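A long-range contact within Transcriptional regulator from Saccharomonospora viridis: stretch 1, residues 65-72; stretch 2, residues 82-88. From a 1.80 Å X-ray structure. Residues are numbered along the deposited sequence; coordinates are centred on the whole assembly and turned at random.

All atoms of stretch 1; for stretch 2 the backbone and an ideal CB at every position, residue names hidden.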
# COMPACT_ATOMS: atom_id res chain seq x y z
N ASP A 65 -16.11 -15.07 -5.16
CA ASP A 65 -17.35 -15.74 -4.89
C ASP A 65 -18.20 -14.89 -3.87
O ASP A 65 -19.43 -14.75 -4.00
CB ASP A 65 -17.06 -17.12 -4.33
CG ASP A 65 -16.66 -18.10 -5.37
OD1 ASP A 65 -16.85 -17.82 -6.59
OD2 ASP A 65 -16.24 -19.20 -4.95
N ARG A 66 -17.52 -14.34 -2.87
CA ARG A 66 -18.15 -13.54 -1.83
C ARG A 66 -18.83 -12.31 -2.52
O ARG A 66 -19.99 -11.94 -2.24
CB ARG A 66 -17.03 -13.06 -0.84
CG ARG A 66 -17.40 -12.10 0.27
CD ARG A 66 -16.14 -11.52 0.95
NE ARG A 66 -15.22 -12.58 1.34
CZ ARG A 66 -13.88 -12.48 1.34
NH1 ARG A 66 -13.28 -11.34 1.00
NH2 ARG A 66 -13.15 -13.51 1.70
N GLN A 67 -18.10 -11.72 -3.44
CA GLN A 67 -18.57 -10.53 -4.12
C GLN A 67 -19.83 -10.89 -4.89
O GLN A 67 -20.88 -10.19 -4.85
CB GLN A 67 -17.48 -10.04 -5.05
CG GLN A 67 -17.83 -8.82 -5.81
CD GLN A 67 -16.83 -8.49 -6.83
OE1 GLN A 67 -15.79 -7.90 -6.55
NE2 GLN A 67 -17.19 -8.75 -8.07
N VAL A 68 -19.73 -11.95 -5.70
CA VAL A 68 -20.93 -12.39 -6.47
C VAL A 68 -22.17 -12.58 -5.61
O VAL A 68 -23.25 -12.19 -6.01
CB VAL A 68 -20.60 -13.66 -7.29
CG1 VAL A 68 -21.82 -14.33 -7.86
CG2 VAL A 68 -19.61 -13.23 -8.37
N ALA A 69 -21.98 -13.17 -4.41
CA ALA A 69 -23.04 -13.49 -3.44
C ALA A 69 -23.66 -12.22 -2.86
O ALA A 69 -24.87 -12.08 -2.82
CB ALA A 69 -22.48 -14.33 -2.28
N GLU A 70 -22.81 -11.26 -2.54
CA GLU A 70 -23.24 -10.03 -1.96
C GLU A 70 -24.03 -9.19 -2.99
O GLU A 70 -25.08 -8.69 -2.66
CB GLU A 70 -22.03 -9.25 -1.41
CG GLU A 70 -22.36 -7.88 -0.81
CD GLU A 70 -23.16 -7.90 0.50
OE1 GLU A 70 -23.47 -9.00 1.02
OE2 GLU A 70 -23.45 -6.80 1.03
N LEU A 71 -23.62 -9.18 -4.24
CA LEU A 71 -24.25 -8.27 -5.22
C LEU A 71 -25.37 -8.83 -6.09
O LEU A 71 -25.97 -8.04 -6.82
CB LEU A 71 -23.23 -7.81 -6.23
CG LEU A 71 -22.28 -6.66 -5.84
CD1 LEU A 71 -21.68 -6.85 -4.48
CD2 LEU A 71 -21.20 -6.51 -6.90
N HIS A 72 -25.60 -10.14 -6.08
CA HIS A 72 -26.53 -10.65 -7.17
C HIS A 72 -27.97 -10.18 -7.08
O HIS A 72 -28.69 -10.13 -8.10
CB HIS A 72 -26.46 -12.14 -7.39
CG HIS A 72 -27.31 -12.94 -6.48
ND1 HIS A 72 -27.03 -13.07 -5.13
CD2 HIS A 72 -28.38 -13.73 -6.73
CE1 HIS A 72 -27.94 -13.88 -4.58
NE2 HIS A 72 -28.76 -14.29 -5.53
N UNK A 82 -21.82 1.04 -3.43
CA UNK A 82 -21.73 1.09 -1.95
C UNK A 82 -21.40 -0.28 -1.36
O UNK A 82 -20.53 -0.36 -0.51
CB UNK A 82 -23.04 1.60 -1.35
N UNK A 83 -22.01 -1.34 -1.85
CA UNK A 83 -21.69 -2.68 -1.36
C UNK A 83 -20.29 -3.12 -1.73
O UNK A 83 -19.58 -3.65 -0.95
CB UNK A 83 -22.70 -3.69 -1.90
N UNK A 84 -19.95 -2.90 -2.97
CA UNK A 84 -18.61 -3.19 -3.47
C UNK A 84 -17.54 -2.57 -2.63
O UNK A 84 -16.55 -3.22 -2.39
CB UNK A 84 -18.46 -2.71 -4.91
N UNK A 85 -17.71 -1.32 -2.24
CA UNK A 85 -16.74 -0.59 -1.45
C UNK A 85 -16.75 -1.14 -0.05
O UNK A 85 -15.66 -1.39 0.51
CB UNK A 85 -17.03 0.91 -1.45
N UNK A 86 -17.94 -1.51 0.48
CA UNK A 86 -18.05 -2.11 1.80
C UNK A 86 -17.22 -3.44 1.92
O UNK A 86 -16.62 -3.76 2.98
CB UNK A 86 -19.53 -2.37 2.11
N UNK A 87 -17.34 -4.28 0.90
CA UNK A 87 -16.56 -5.53 0.79
C UNK A 87 -15.03 -5.32 0.80
O UNK A 87 -14.29 -6.25 1.02
CB UNK A 87 -16.95 -6.26 -0.50
N UNK A 88 -14.56 -4.10 0.54
CA UNK A 88 -13.17 -3.79 0.59
C UNK A 88 -12.71 -3.30 1.90
O UNK A 88 -11.51 -3.06 2.02
CB UNK A 88 -12.83 -2.75 -0.48

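The two helices run roughly antiparallel, with 147° between their N-to-C directions and a closest approach of 10.3 Å between axes. The CA register pairs Gln 67 with position 87 and Leu 71 with position 83, each at 7.3 Å, so these two positions, one helical turn apart, should carry most of the contact.

Position 82 has helical backbone angles (-60/-43), and its ideal CB has nothing of stretch 1 within 5.5 Å. Stretch 1 therefore sets no preference beyond compatibility with a helix. The residue is Val 82, with chi1 in t, and it makes no contact here.

Position 83 is different. Its CA-to-CB bond points toward stretch 1, and the ideal CB lies 4.2 Å from Leu 71 CD1 and 4.3 Å from Glu 70 OE2. A methyl group and a carboxylate oxygen are thus offered together, which suits a side chain with an aliphatic base and a donor or positive charge further out: Lys or Arg, possibly Gln. The residue is Arg 83. Its CB packs 4.2 Å from Leu 71 CD1, while the chain extends through m, t, t so that NH2 comes to 2.9 Å from Glu 70 OE2. This is a salt bridge whose hydrogen bond is weak, because the N-H...O angle is just 118°; the oxygen approaches the guanidinium obliquely.

At position 84 CA-to-CB points sideways, and the ideal CB is 5.1 Å from Leu 71 CD2. A small residue would leave this distance largely unbridged, whereas Leu, Met or Ile could reach the methyl; the nearby Gln 67 amide would also tolerate a polar chain. The residue is Leu 84, with chi angles m and t. Its end comes nearer than its base, placing CD2 3.6 Å from Leu 71 CD2 and 3.8 Å from Gln 67 OE1, the latter a packing contact.

Position 85 is helical and out of reach, so stretch 1 is silent; Val 85 occupies it.

Position 86 directs its CB sideways, with no atom of stretch 1 within 5.5 Å. A polar or charged side chain would be acceptable, among many others. Glu 86 leads its end away and bonds elsewhere in the structure.

Position 87 again points toward stretch 1, but the ideal CB has no neighbour within 5.5 Å. The space ahead is bordered by the aliphatic parts of Arg 66, Gln 67 and Glu 70 and by Leu 71, so a longer apolar chain, Leu or Met, would suit best. Leu 87 (m, t) buries 86 Å², the largest area in the contact. Its CD1 lies 3.8 Å from Gln 67 CA and 4.2 Å from Leu 71 CD1, and its CD2 4.1 Å from Arg 66 CD. The backbone contributes too: one water donates to Leu 87 O (2.7 Å from the water O) and accepts from Arg 66 NH1 (2.9 Å from the same O).

Position 88 points away, leaving the choice open; Gln 88 makes no contact.

Stretch 2 82-88: VRLVELQ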
# COMPACT_ATOMS: atom_id res chain seq x y z
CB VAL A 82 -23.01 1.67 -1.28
CG1 VAL A 82 -22.98 1.51 0.24
CG2 VAL A 82 -23.18 3.16 -1.65
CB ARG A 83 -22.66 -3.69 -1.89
CG ARG A 83 -23.87 -3.83 -1.05
CD ARG A 83 -24.97 -4.47 -1.84
NE ARG A 83 -26.22 -4.24 -1.18
CZ ARG A 83 -26.72 -5.02 -0.25
NH1 ARG A 83 -27.86 -4.70 0.29
NH2 ARG A 83 -26.08 -6.12 0.12
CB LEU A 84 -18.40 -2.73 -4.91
CG LEU A 84 -18.90 -3.66 -5.97
CD1 LEU A 84 -18.86 -2.99 -7.35
CD2 LEU A 84 -18.06 -4.98 -5.93
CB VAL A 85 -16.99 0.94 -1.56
CG1 VAL A 85 -16.18 1.69 -0.54
CG2 VAL A 85 -16.68 1.43 -2.99
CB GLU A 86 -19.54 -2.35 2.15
CG GLU A 86 -19.75 -3.06 3.49
CD GLU A 86 -19.50 -2.14 4.69
OE1 GLU A 86 -19.62 -0.89 4.57
OE2 GLU A 86 -19.24 -2.67 5.81
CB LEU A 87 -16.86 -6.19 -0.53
CG LEU A 87 -18.18 -6.86 -0.65
CD1 LEU A 87 -18.26 -7.31 -2.09
CD2 LEU A 87 -18.20 -8.00 0.34
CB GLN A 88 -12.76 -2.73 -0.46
CG GLN A 88 -13.23 -3.01 -1.87
CD GLN A 88 -13.27 -4.50 -2.31
OE1 GLN A 88 -14.33 -4.99 -2.82
NE2 GLN A 88 -12.15 -5.20 -2.20
O HOH W 1 -14.04 -8.75 -0.05
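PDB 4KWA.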